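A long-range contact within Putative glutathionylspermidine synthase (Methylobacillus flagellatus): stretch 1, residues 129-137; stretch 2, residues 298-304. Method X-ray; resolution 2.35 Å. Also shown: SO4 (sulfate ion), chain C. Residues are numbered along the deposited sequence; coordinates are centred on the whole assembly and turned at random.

Stretch 1 (129-137) PEMFGVDVP
Stretch 2 298-304: LLSVYRN

The most unusual feature of this contact is a very short hydrogen bond between a side chain of one stretch and the backbone of the other: Arg303 NH1 donates to Glu130 O at 2.5 Å, with an N-H...O angle of 146°. It is the only direct hydrogen bond joining the stretches, which lie in one chain; touching residues are at least 166 positions apart in sequence.

Stretch 2 is helical from 298 to 303 (phi/psi near -60/-42, Arg303 at -61/-29), with Tyr302 N to Leu298 O at 3.1 Å and Arg303 N to Leu299 O at 2.8 Å. Asn304 (-102/14) is the first residue to leave helical values. Stretch 1 opens with a 3-10 segment, 129-131, in which Phe132 N bonds Pro129 O at 3.1 Å. A type II turn follows from Met131 to Val134, closed by Val134 N to Met131 O at 3.1 Å; Phe132 is at -68/125 and Gly133 at 83/-4, a positive phi that favours glycine. Residues 134-136 are extended (-83/123, -86/126, -107/145). The nearest CA atoms across the stretches are those of Val134 and Arg303, 6.0 Å apart.

Arg303 starts sideways from its CA, but chi angles of -76°, 174°, 35° and 85° bring its end to stretch 1. Glu130 O approaches the guanidinium at its edge, as an in-plane N-H requires, and so does a sulfate, probably from the crystallisation liquor, whose O1 accepts from Arg303 NE at 3.0 Å. Ser300 OG donates to sulfate O4 at 2.9 Å. Water 1 accepts from Arg303 NH1 at 2.8 Å and lies 2.7 Å from Phe132 O, linking the arginine to the turn. Val134, chi1 t, points toward the helix and packs CG2 3.5 Å from Arg303 NH1.

The apolar part centres on Tyr302 (chi1 178°, chi2 49°). Met131, a selenomethionine with all three chi angles m, points away at CB, yet its end curls back to place CE 3.6 Å from Tyr302 CE2; its SE is 4.8 Å from the ring centroid, 60° off the normal, an oblique approach. Val136, chi1 m, sets CG1 3.4 Å from Tyr302 OH and 4.1 Å from Tyr302 CZ. Leu299 (chi1 t, chi2 p) points toward stretch 1, its CD2 3.7 Å from Glu130 CB, while the Glu130 side chain (m, p, chi3 -2°) leads its carboxylate away. Water 2 sits between the two backbones, 3.0 Å from Asp135 O and 2.8 Å from Tyr302 O. Together the stretches bury 363 Å².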

# COMPACT_ATOMS: atom_id res chain seq x y z
N PRO A 129 -11.20 16.40 -14.48
CA PRO A 129 -11.04 17.21 -15.70
C PRO A 129 -10.13 18.44 -15.49
O PRO A 129 -9.57 18.95 -16.46
CB PRO A 129 -12.48 17.60 -16.07
CG PRO A 129 -13.26 17.44 -14.81
CD PRO A 129 -12.62 16.32 -14.06
N GLU A 130 -9.93 18.85 -14.20
CA GLU A 130 -9.02 19.97 -13.81
C GLU A 130 -7.57 19.64 -14.13
O GLU A 130 -6.73 20.54 -14.25
CB GLU A 130 -9.15 20.26 -12.30
CG GLU A 130 -10.54 20.75 -11.88
CD GLU A 130 -11.55 19.66 -11.56
OE1 GLU A 130 -11.22 18.46 -11.71
OE2 GLU A 130 -12.68 20.01 -11.18
N MSE A 131 -7.27 18.33 -14.28
CA MSE A 131 -5.92 17.84 -14.58
C MSE A 131 -5.69 17.59 -16.08
O MSE A 131 -4.56 17.31 -16.48
CB MSE A 131 -5.62 16.59 -13.75
CG MSE A 131 -5.46 16.91 -12.27
SE MSE A 131 -4.02 18.26 -11.98
CE MSE A 131 -2.50 17.12 -12.43
N PHE A 132 -6.73 17.75 -16.91
CA PHE A 132 -6.62 17.54 -18.36
C PHE A 132 -5.75 18.60 -19.00
O PHE A 132 -5.99 19.80 -18.82
CB PHE A 132 -8.01 17.49 -19.03
CG PHE A 132 -7.95 17.13 -20.50
CD1 PHE A 132 -7.80 15.80 -20.90
CD2 PHE A 132 -7.99 18.11 -21.48
CE1 PHE A 132 -7.70 15.47 -22.26
CE2 PHE A 132 -7.89 17.78 -22.84
CZ PHE A 132 -7.74 16.46 -23.22
N GLY A 133 -4.72 18.16 -19.71
CA GLY A 133 -3.78 19.06 -20.37
C GLY A 133 -2.69 19.59 -19.47
O GLY A 133 -1.78 20.29 -19.93
N VAL A 134 -2.74 19.25 -18.16
CA VAL A 134 -1.75 19.73 -17.19
C VAL A 134 -0.49 18.86 -17.20
O VAL A 134 -0.58 17.64 -16.99
CB VAL A 134 -2.36 19.86 -15.76
CG1 VAL A 134 -1.31 20.35 -14.75
CG2 VAL A 134 -3.57 20.78 -15.77
N ASP A 135 0.67 19.47 -17.45
CA ASP A 135 1.96 18.80 -17.41
C ASP A 135 2.49 18.80 -15.98
O ASP A 135 2.55 19.86 -15.34
CB ASP A 135 2.97 19.49 -18.35
CG ASP A 135 2.61 19.44 -19.83
OD1 ASP A 135 1.72 18.63 -20.20
OD2 ASP A 135 3.22 20.19 -20.62
N VAL A 136 2.84 17.63 -15.45
CA VAL A 136 3.35 17.48 -14.09
C VAL A 136 4.86 17.19 -14.15
O VAL A 136 5.32 16.52 -15.08
CB VAL A 136 2.56 16.40 -13.27
CG1 VAL A 136 1.06 16.71 -13.27
CG2 VAL A 136 2.83 14.99 -13.79
N PRO A 137 5.67 17.70 -13.17
CA PRO A 137 7.14 17.48 -13.23
C PRO A 137 7.56 16.01 -13.40
O PRO A 137 7.15 15.14 -12.62
CB PRO A 137 7.64 18.09 -11.92
CG PRO A 137 6.63 19.13 -11.59
CD PRO A 137 5.31 18.56 -12.02
N LEU A 298 -4.79 26.65 -4.29
CA LEU A 298 -3.69 25.70 -4.45
C LEU A 298 -3.70 24.99 -5.81
O LEU A 298 -2.66 24.88 -6.46
CB LEU A 298 -3.70 24.67 -3.31
CG LEU A 298 -2.60 23.60 -3.33
CD1 LEU A 298 -1.22 24.22 -3.30
CD2 LEU A 298 -2.78 22.61 -2.18
N LEU A 299 -4.88 24.50 -6.25
CA LEU A 299 -5.00 23.81 -7.52
C LEU A 299 -4.52 24.66 -8.70
O LEU A 299 -3.79 24.16 -9.56
CB LEU A 299 -6.43 23.29 -7.75
CG LEU A 299 -6.63 22.49 -9.05
CD1 LEU A 299 -5.82 21.17 -9.04
CD2 LEU A 299 -8.09 22.24 -9.31
N SER A 300 -4.89 25.97 -8.71
CA SER A 300 -4.46 26.91 -9.76
C SER A 300 -2.93 27.07 -9.84
O SER A 300 -2.37 27.13 -10.94
CB SER A 300 -5.13 28.27 -9.56
OG SER A 300 -4.59 29.25 -10.43
N VAL A 301 -2.24 27.14 -8.67
CA VAL A 301 -0.76 27.25 -8.61
C VAL A 301 -0.11 25.99 -9.21
O VAL A 301 0.87 26.07 -9.95
CB VAL A 301 -0.26 27.52 -7.15
CG1 VAL A 301 1.25 27.66 -7.09
CG2 VAL A 301 -0.93 28.76 -6.56
N TYR A 302 -0.65 24.82 -8.86
CA TYR A 302 -0.19 23.53 -9.33
C TYR A 302 -0.40 23.41 -10.85
O TYR A 302 0.54 23.07 -11.57
CB TYR A 302 -0.93 22.41 -8.58
CG TYR A 302 -0.56 21.01 -9.02
CD1 TYR A 302 0.77 20.62 -9.14
CD2 TYR A 302 -1.55 20.04 -9.20
CE1 TYR A 302 1.12 19.32 -9.49
CE2 TYR A 302 -1.21 18.72 -9.52
CZ TYR A 302 0.12 18.36 -9.67
OH TYR A 302 0.45 17.08 -9.98
N ARG A 303 -1.62 23.75 -11.33
CA ARG A 303 -1.95 23.72 -12.77
C ARG A 303 -1.06 24.68 -13.57
O ARG A 303 -0.78 24.39 -14.73
CB ARG A 303 -3.44 24.07 -12.99
CG ARG A 303 -4.42 22.94 -12.64
CD ARG A 303 -5.89 23.38 -12.73
NE ARG A 303 -6.12 24.35 -13.81
CZ ARG A 303 -6.35 24.03 -15.09
NH1 ARG A 303 -6.40 22.76 -15.45
NH2 ARG A 303 -6.52 24.98 -16.00
N ASN A 304 -0.59 25.79 -12.95
CA ASN A 304 0.25 26.80 -13.61
C ASN A 304 1.75 26.72 -13.30
O ASN A 304 2.50 27.65 -13.62
CB ASN A 304 -0.29 28.22 -13.39
CG ASN A 304 -1.59 28.45 -14.11
OD1 ASN A 304 -1.61 28.68 -15.31
ND2 ASN A 304 -2.70 28.33 -13.42
S SO4 C . -6.46 28.34 -13.56
O1 SO4 C . -6.07 27.19 -12.74
O2 SO4 C . -5.74 28.31 -14.84
O3 SO4 C . -7.91 28.28 -13.81
O4 SO4 C . -6.14 29.60 -12.84
O HOH W 1 -7.72 21.21 -17.34
O HOH W 2 2.39 21.37 -12.78